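Local coordinates for protein botulinum neurotoxin type G (Clostridium botulinum, PDB 3MPP) that adheres to host cells through its receptor-binding domain and delivers its zinc-protease light chain into the cytosol, at residues T371-L376 with I399-L404; D348-K353 with I365-D370; T92-I97 with N180-K185. The protein carries 4 engineered substitutions. One frame throughout, in Å; residues are numbered along the deposited sequence.

Interaction 1 (T371-L376 with I399-L404)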
# COMPACT_ATOMS: atom_id res chain seq x y z
N THR A 371 -30.31 -14.96 6.99
CA THR A 371 -30.12 -16.38 6.75
C THR A 371 -30.01 -16.56 5.24
O THR A 371 -29.73 -17.65 4.74
CB THR A 371 -31.30 -17.20 7.29
OG1 THR A 371 -30.99 -18.59 7.25
CG2 THR A 371 -32.56 -16.94 6.47
N LYS A 372 -30.25 -15.47 4.51
CA LYS A 372 -30.17 -15.47 3.06
C LYS A 372 -28.91 -14.73 2.61
O LYS A 372 -28.74 -13.55 2.90
CB LYS A 372 -31.42 -14.80 2.47
CG LYS A 372 -31.91 -15.39 1.15
CD LYS A 372 -30.90 -15.21 0.02
CE LYS A 372 -31.41 -15.82 -1.28
NZ LYS A 372 -30.50 -15.53 -2.44
N THR A 373 -28.03 -15.44 1.91
CA THR A 373 -26.80 -14.85 1.38
C THR A 373 -27.03 -14.50 -0.08
O THR A 373 -27.48 -15.33 -0.86
CB THR A 373 -25.61 -15.83 1.50
OG1 THR A 373 -25.46 -16.26 2.86
CG2 THR A 373 -24.32 -15.16 1.04
N PHE A 374 -26.73 -13.26 -0.46
CA PHE A 374 -26.95 -12.83 -1.84
C PHE A 374 -25.70 -12.95 -2.72
O PHE A 374 -25.79 -12.88 -3.94
CB PHE A 374 -27.55 -11.41 -1.89
CG PHE A 374 -28.88 -11.31 -1.19
CD1 PHE A 374 -30.00 -11.92 -1.72
CD2 PHE A 374 -28.99 -10.63 0.01
CE1 PHE A 374 -31.22 -11.85 -1.07
CE2 PHE A 374 -30.21 -10.55 0.66
CZ PHE A 374 -31.33 -11.16 0.12
N GLY A 375 -24.55 -13.14 -2.09
CA GLY A 375 -23.30 -13.29 -2.81
C GLY A 375 -22.29 -12.19 -2.52
O GLY A 375 -22.48 -11.41 -1.58
N LEU A 376 -21.22 -12.14 -3.31
CA LEU A 376 -20.20 -11.10 -3.19
C LEU A 376 -20.30 -10.16 -4.39
O LEU A 376 -20.75 -10.57 -5.48
CB LEU A 376 -18.80 -11.75 -3.15
CG LEU A 376 -18.52 -12.70 -1.97
CD1 LEU A 376 -17.04 -13.22 -2.01
CD2 LEU A 376 -18.81 -11.97 -0.67
N ILE A 399 -23.66 -8.46 -8.06
CA ILE A 399 -23.47 -9.35 -6.92
C ILE A 399 -23.72 -10.77 -7.43
O ILE A 399 -24.65 -10.98 -8.21
CB ILE A 399 -24.39 -8.97 -5.73
CG1 ILE A 399 -24.12 -9.87 -4.52
CG2 ILE A 399 -25.86 -9.02 -6.14
CD1 ILE A 399 -24.71 -9.34 -3.20
N SER A 400 -22.88 -11.73 -7.02
CA SER A 400 -23.03 -13.10 -7.51
C SER A 400 -22.73 -14.18 -6.46
O SER A 400 -21.79 -14.05 -5.67
CB SER A 400 -22.13 -13.31 -8.73
OG SER A 400 -22.26 -14.62 -9.23
N GLN A 401 -23.55 -15.22 -6.44
CA GLN A 401 -23.30 -16.41 -5.63
C GLN A 401 -22.12 -17.23 -6.16
O GLN A 401 -21.62 -18.12 -5.48
CB GLN A 401 -24.54 -17.31 -5.62
CG GLN A 401 -25.83 -16.61 -5.31
CD GLN A 401 -26.12 -16.50 -3.83
OE1 GLN A 401 -27.26 -16.66 -3.39
NE2 GLN A 401 -25.08 -16.22 -3.04
N TRP A 402 -21.69 -16.96 -7.40
CA TRP A 402 -20.57 -17.69 -8.01
C TRP A 402 -19.31 -17.55 -7.16
O TRP A 402 -18.51 -18.49 -7.05
CB TRP A 402 -20.33 -17.16 -9.42
CG TRP A 402 -18.95 -17.41 -10.00
CD1 TRP A 402 -17.98 -16.47 -10.22
CD2 TRP A 402 -18.41 -18.66 -10.45
NE1 TRP A 402 -16.87 -17.06 -10.76
CE2 TRP A 402 -17.11 -18.41 -10.92
CE3 TRP A 402 -18.90 -19.97 -10.51
CZ2 TRP A 402 -16.29 -19.41 -11.44
CZ3 TRP A 402 -18.08 -20.97 -11.02
CH2 TRP A 402 -16.80 -20.68 -11.48
N TYR A 403 -19.14 -16.38 -6.56
CA TYR A 403 -17.94 -16.08 -5.78
C TYR A 403 -17.88 -16.80 -4.43
O TYR A 403 -16.83 -16.84 -3.79
CB TYR A 403 -17.81 -14.58 -5.58
CG TYR A 403 -17.63 -13.79 -6.86
CD1 TYR A 403 -16.51 -13.98 -7.69
CD2 TYR A 403 -18.57 -12.83 -7.24
CE1 TYR A 403 -16.35 -13.24 -8.85
CE2 TYR A 403 -18.42 -12.10 -8.40
CZ TYR A 403 -17.31 -12.29 -9.19
OH TYR A 403 -17.19 -11.53 -10.33
N LEU A 404 -19.00 -17.36 -4.00
CA LEU A 404 -19.05 -18.11 -2.74
C LEU A 404 -18.90 -19.61 -2.96
O LEU A 404 -18.79 -20.37 -1.99
CB LEU A 404 -20.35 -17.83 -1.98
CG LEU A 404 -20.48 -16.38 -1.48
CD1 LEU A 404 -21.65 -16.27 -0.57
CD2 LEU A 404 -19.22 -15.97 -0.76
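A single antiparallel hydrogen-bonded pair, L376 with S400, joins the start of strand 373-382 to the end of strand 394-400, at the open end of a beta hairpin in the C-terminal receptor-binding subdomain. L376 N donates to S400 O over 3.1 Å, meeting that oxygen well above its carbonyl plane, while S400 N returns a bond of 2.9 Å to L376 O. Just before this pair, G375 has a phi of 117°, a backbone shape natural to glycine, and without a side chain its CA can approach S400 O to 3.3 Å. I399 covers the neighbouring peptide: CG1 stands anti to the backbone N (chi1 -177°), lying against the F374-G375 peptide, and CD1 beyond it is 3.8 Å from F374 CB. The branched aliphatic chain suits this buried place, where V324 and C367 also pack. The subdomain is a beta trefoil, and past S400 the chain leaves the sheet for a short 3-10 turn that folds back over L376. There L404 crosses L376 at about a right angle, with L404 CD2 3.6 Å from L376 CG. Y403 lies obliquely to the same leucine, Y403 CB 3.9 Å from L376 CB, with L376 O near the ring plane at its edge; the phenol oxygen is hydrogen-bonded to the backbone N of I379. S400 contributes to the change of direction as well, because its OG accepts from W402 N (3.0 Å) in an ST turn. S400 to Y403 form the inferred host ganglioside-binding motif, in which W402 is the probable ganglioside-binding site.

Interaction 2 (D348-K353 with I365-D370)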
# COMPACT_ATOMS: atom_id res chain seq x y z
N ASP A 348 -29.63 -2.30 1.06
CA ASP A 348 -28.38 -1.55 0.97
C ASP A 348 -27.35 -1.88 2.04
O ASP A 348 -26.23 -1.37 2.01
CB ASP A 348 -28.64 -0.04 0.94
CG ASP A 348 -29.37 0.45 2.19
OD1 ASP A 348 -29.84 -0.37 3.01
OD2 ASP A 348 -29.50 1.67 2.35
N VAL A 349 -27.71 -2.74 2.98
CA VAL A 349 -26.80 -3.09 4.06
C VAL A 349 -25.76 -4.15 3.62
O VAL A 349 -26.10 -5.31 3.31
CB VAL A 349 -27.57 -3.57 5.30
CG1 VAL A 349 -26.60 -3.94 6.41
CG2 VAL A 349 -28.56 -2.47 5.75
N LEU A 350 -24.50 -3.73 3.59
CA LEU A 350 -23.41 -4.56 3.11
C LEU A 350 -22.41 -4.83 4.23
O LEU A 350 -22.44 -4.20 5.28
CB LEU A 350 -22.67 -3.85 1.98
CG LEU A 350 -23.53 -3.26 0.88
CD1 LEU A 350 -22.66 -2.48 -0.13
CD2 LEU A 350 -24.33 -4.38 0.21
N GLN A 351 -21.49 -5.76 3.96
CA GLN A 351 -20.42 -6.07 4.90
C GLN A 351 -19.10 -6.19 4.14
O GLN A 351 -19.02 -6.90 3.14
CB GLN A 351 -20.71 -7.37 5.64
CG GLN A 351 -22.02 -7.39 6.39
CD GLN A 351 -22.43 -8.79 6.81
OE1 GLN A 351 -21.66 -9.52 7.42
NE2 GLN A 351 -23.66 -9.17 6.47
N ILE A 352 -18.08 -5.47 4.61
CA ILE A 352 -16.76 -5.54 4.01
C ILE A 352 -15.95 -6.61 4.73
O ILE A 352 -15.94 -6.68 5.96
CB ILE A 352 -16.02 -4.19 4.03
CG1 ILE A 352 -16.87 -3.10 3.38
CG2 ILE A 352 -14.72 -4.27 3.26
CD1 ILE A 352 -16.07 -1.86 3.02
N LYS A 353 -15.29 -7.46 3.96
CA LYS A 353 -14.65 -8.63 4.52
C LYS A 353 -13.23 -8.78 3.97
O LYS A 353 -12.85 -8.14 2.99
CB LYS A 353 -15.45 -9.89 4.16
CG LYS A 353 -16.93 -9.83 4.48
CD LYS A 353 -17.23 -10.03 5.95
CE LYS A 353 -16.92 -11.44 6.40
NZ LYS A 353 -17.71 -11.74 7.64
N ILE A 365 -16.89 -7.66 -0.78
CA ILE A 365 -18.11 -7.01 -0.29
C ILE A 365 -19.26 -8.00 -0.35
O ILE A 365 -19.60 -8.49 -1.43
CB ILE A 365 -18.46 -5.74 -1.10
CG1 ILE A 365 -17.25 -4.80 -1.14
CG2 ILE A 365 -19.70 -5.04 -0.51
CD1 ILE A 365 -17.15 -3.94 -2.38
N LEU A 366 -19.83 -8.30 0.81
CA LEU A 366 -20.86 -9.30 0.99
C LEU A 366 -22.21 -8.63 1.25
O LEU A 366 -22.28 -7.56 1.83
CB LEU A 366 -20.48 -10.20 2.18
CG LEU A 366 -21.53 -11.14 2.79
CD1 LEU A 366 -21.92 -12.25 1.84
CD2 LEU A 366 -21.05 -11.73 4.13
N CYS A 367 -23.29 -9.26 0.80
CA CYS A 367 -24.63 -8.87 1.22
C CYS A 367 -25.41 -10.10 1.68
O CYS A 367 -25.52 -11.08 0.94
CB CYS A 367 -25.39 -8.16 0.11
SG CYS A 367 -26.99 -7.47 0.64
N GLU A 368 -25.93 -10.03 2.90
CA GLU A 368 -26.71 -11.11 3.50
C GLU A 368 -27.92 -10.52 4.22
O GLU A 368 -27.83 -9.44 4.79
CB GLU A 368 -25.87 -11.87 4.53
CG GLU A 368 -24.83 -12.81 3.97
CD GLU A 368 -24.20 -13.68 5.05
OE1 GLU A 368 -24.22 -13.26 6.24
OE2 GLU A 368 -23.68 -14.77 4.73
N LYS A 369 -29.05 -11.22 4.19
CA LYS A 369 -30.24 -10.75 4.92
C LYS A 369 -31.24 -11.86 5.23
O LYS A 369 -32.24 -12.03 4.52
CB LYS A 369 -30.95 -9.63 4.14
CG LYS A 369 -32.11 -8.96 4.89
CD LYS A 369 -32.95 -8.11 3.92
CE LYS A 369 -33.90 -7.16 4.65
NZ LYS A 369 -34.91 -7.88 5.46
N ASP A 370 -30.97 -12.64 6.27
CA ASP A 370 -29.69 -12.64 6.95
C ASP A 370 -29.29 -14.10 7.03
O ASP A 370 -28.11 -14.45 7.12
CB ASP A 370 -29.79 -12.01 8.34
CG ASP A 370 -28.45 -11.52 8.85
OD1 ASP A 370 -27.41 -11.86 8.25
OD2 ASP A 370 -28.43 -10.79 9.87
O HOH W 1 -25.28 -7.61 4.71
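With chi1 -57°, Q351 CG stands anti to its own carbonyl carbon, whereas in L366 CG is anti to the backbone N (chi1 166°). The two side chains lie side by side, pointing the same way from one face of the sheet. They belong to a beta hairpin of the C-terminal beta-trefoil subdomain, formed by strands 346-353 and 364-368. Q351 and L366 are an antiparallel hydrogen-bonded pair. Q351 N donates to L366 O over 2.9 Å, and L366 N donates to Q351 O over 2.8 Å, the latter almost straight at 178° and in the carbonyl plane. On the same face Q351 OE1 lies 4.0 Å from L366 CD2, and K353 CG approaches L366 CB, a methylene suited to an apolar neighbour. On the face opposite to L366, L350 meets both I365 and C367: L350 CD1 touches I365 CG2 at 3.9 Å, and L350 CD2 lies equally far from C367 CB. These compact apolar groups are buried, with F377 covering L350 and I365 and V324 reaching C367.

Toward V349 and E368 the strands separate, and a water takes up the backbone groups there. The carboxylate of E368 turns elsewhere, its OE2 hydrogen-bonded to T373 OG1; K353 is too distant for an ion pair, though its positive charge may still be weakly felt by the carboxylate. Q351 is modelled in two conformers. In the one described here its amide also reaches the water, which donates to V349 O at 2.8 Å and accepts from Q351 NE2 at 2.9 Å and from E368 N at 3.1 Å.

Interaction 3 (T92-I97 with N180-K185)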
# COMPACT_ATOMS: atom_id res chain seq x y z
N THR A 92 20.34 9.58 -0.28
CA THR A 92 20.31 8.76 0.92
C THR A 92 19.03 9.10 1.69
O THR A 92 18.56 10.25 1.67
CB THR A 92 21.56 9.05 1.77
OG1 THR A 92 22.71 8.82 0.96
CG2 THR A 92 21.63 8.14 2.99
N ILE A 93 18.45 8.10 2.35
CA ILE A 93 17.32 8.34 3.23
C ILE A 93 17.61 7.87 4.65
O ILE A 93 17.12 8.46 5.61
CB ILE A 93 16.02 7.67 2.72
CG1 ILE A 93 16.21 6.17 2.54
CG2 ILE A 93 15.56 8.32 1.41
CD1 ILE A 93 14.87 5.43 2.35
N ILE A 94 18.39 6.80 4.78
CA ILE A 94 18.78 6.27 6.08
C ILE A 94 20.25 5.88 6.05
O ILE A 94 20.70 5.23 5.11
CB ILE A 94 17.95 5.03 6.47
CG1 ILE A 94 16.45 5.28 6.30
CG2 ILE A 94 18.26 4.62 7.91
CD1 ILE A 94 15.60 4.01 6.38
N SER A 95 21.01 6.28 7.06
CA SER A 95 22.42 5.96 7.08
C SER A 95 22.96 5.74 8.48
O SER A 95 22.46 6.29 9.46
CB SER A 95 23.24 7.05 6.39
OG SER A 95 23.38 8.17 7.24
N CYS A 96 24.01 4.92 8.55
CA CYS A 96 24.73 4.64 9.78
C CYS A 96 26.21 4.60 9.39
O CYS A 96 26.76 3.55 9.06
CB CYS A 96 24.29 3.29 10.34
SG CYS A 96 24.88 2.91 11.99
N ILE A 97 26.84 5.77 9.45
CA ILE A 97 28.13 5.99 8.82
C ILE A 97 29.07 6.68 9.79
O ILE A 97 28.65 7.52 10.59
CB ILE A 97 28.00 6.89 7.58
CG1 ILE A 97 27.10 6.24 6.52
CG2 ILE A 97 29.38 7.27 7.02
CD1 ILE A 97 27.79 5.19 5.67
N ASN A 180 27.12 4.90 16.22
CA ASN A 180 26.14 4.97 17.30
C ASN A 180 24.87 5.69 16.85
O ASN A 180 23.82 5.57 17.49
CB ASN A 180 26.73 5.69 18.51
CG ASN A 180 27.86 4.92 19.15
OD1 ASN A 180 27.77 3.71 19.36
ND2 ASN A 180 28.94 5.62 19.48
N ASP A 181 24.97 6.45 15.77
CA ASP A 181 23.83 7.20 15.27
C ASP A 181 23.25 6.62 13.99
O ASP A 181 23.98 6.22 13.08
CB ASP A 181 24.22 8.66 15.02
CG ASP A 181 24.39 9.44 16.30
OD1 ASP A 181 24.01 8.92 17.37
OD2 ASP A 181 24.91 10.58 16.23
N ILE A 182 21.92 6.58 13.93
CA ILE A 182 21.24 6.33 12.67
C ILE A 182 20.50 7.59 12.28
O ILE A 182 19.63 8.06 13.03
CB ILE A 182 20.27 5.14 12.77
CG1 ILE A 182 21.04 3.86 13.10
CG2 ILE A 182 19.47 5.00 11.45
CD1 ILE A 182 20.18 2.65 13.36
N ASP A 183 20.84 8.15 11.13
CA ASP A 183 20.20 9.37 10.66
C ASP A 183 19.14 9.08 9.61
O ASP A 183 19.43 8.48 8.58
CB ASP A 183 21.22 10.33 10.05
CG ASP A 183 22.05 11.05 11.10
OD1 ASP A 183 21.81 10.83 12.31
OD2 ASP A 183 22.94 11.82 10.70
N PHE A 184 17.93 9.54 9.89
CA PHE A 184 16.84 9.49 8.92
C PHE A 184 16.70 10.88 8.34
O PHE A 184 16.34 11.83 9.05
CB PHE A 184 15.55 9.06 9.61
CG PHE A 184 15.63 7.69 10.23
CD1 PHE A 184 15.03 6.61 9.61
CD2 PHE A 184 16.31 7.50 11.42
CE1 PHE A 184 15.10 5.34 10.18
CE2 PHE A 184 16.38 6.23 11.99
CZ PHE A 184 15.78 5.16 11.37
N LYS A 185 17.03 11.00 7.05
CA LYS A 185 17.16 12.31 6.43
C LYS A 185 17.47 12.15 4.94
O LYS A 185 18.21 11.26 4.56
CB LYS A 185 18.32 13.05 7.11
CG LYS A 185 18.56 14.45 6.64
CD LYS A 185 19.81 15.02 7.30
CE LYS A 185 19.95 16.52 7.07
NZ LYS A 185 20.96 17.12 7.97
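One face of the F184 ring receives the I94 CG2 methyl, which sits 4.3 Å from the ring centroid and 22° off the normal in a CH-pi contact, displaced toward the rim. F201 makes an edge-to-face contact with the same ring. Beside the methyl, I94 CG1 comes within 3.8 Å of F184 CD1, and I94 CG2, anti to its backbone N, also meets I182 CG2. These apolar residues suit the inside of a two-sheet beta sandwich, the concanavalin-like jelly roll of the N-terminal receptor-binding subdomain: L5, L7, F201 and I203 of the other sheet close over I182 and F184. The other face of the strand pair carries S95 and D183, polar residues fit for a partly exposed surface, and D183 OD1 is hydrogen-bonded to T51 OG1. Between the backbones, S95 and D183 form an antiparallel hydrogen-bonded pair, S95 N to D183 O at 3.1 Å and D183 N to S95 O at 3.0 Å. A further bond runs from K185 N to I93 O (2.9 Å). I93 is itself half of a classic beta bulge, since it and I94 are together set opposite the single residue V105 of the next strand. Near this bend two acceptors, T92 O and K185 O, come within 3.1 Å of each other.

From the N terminus, interaction 3 comes first, closing a loop of 82 residues inside the N-terminal subdomain and placing strand 181-187 beside strand 90-98 in the seven-stranded sheet. Interaction 2 then closes a beta hairpin in the C-terminal subdomain, with 11 residues between its segments, and interaction 1 a loop of 22 residues shortly after. The three follow in series, neither nested nor crossing. Interactions 1 and 2 are neighbours, their centres 9 Å apart: strands 364-368 and 373-382 adjoin, probably hydrogen-bonded from F374 N to C367 O, so four consecutive strands form one continuous sheet. Interaction 3 lies across the chain's centre in the other subdomain, its centre 48 Å from that of interaction 2 and 52 Å from that of interaction 1.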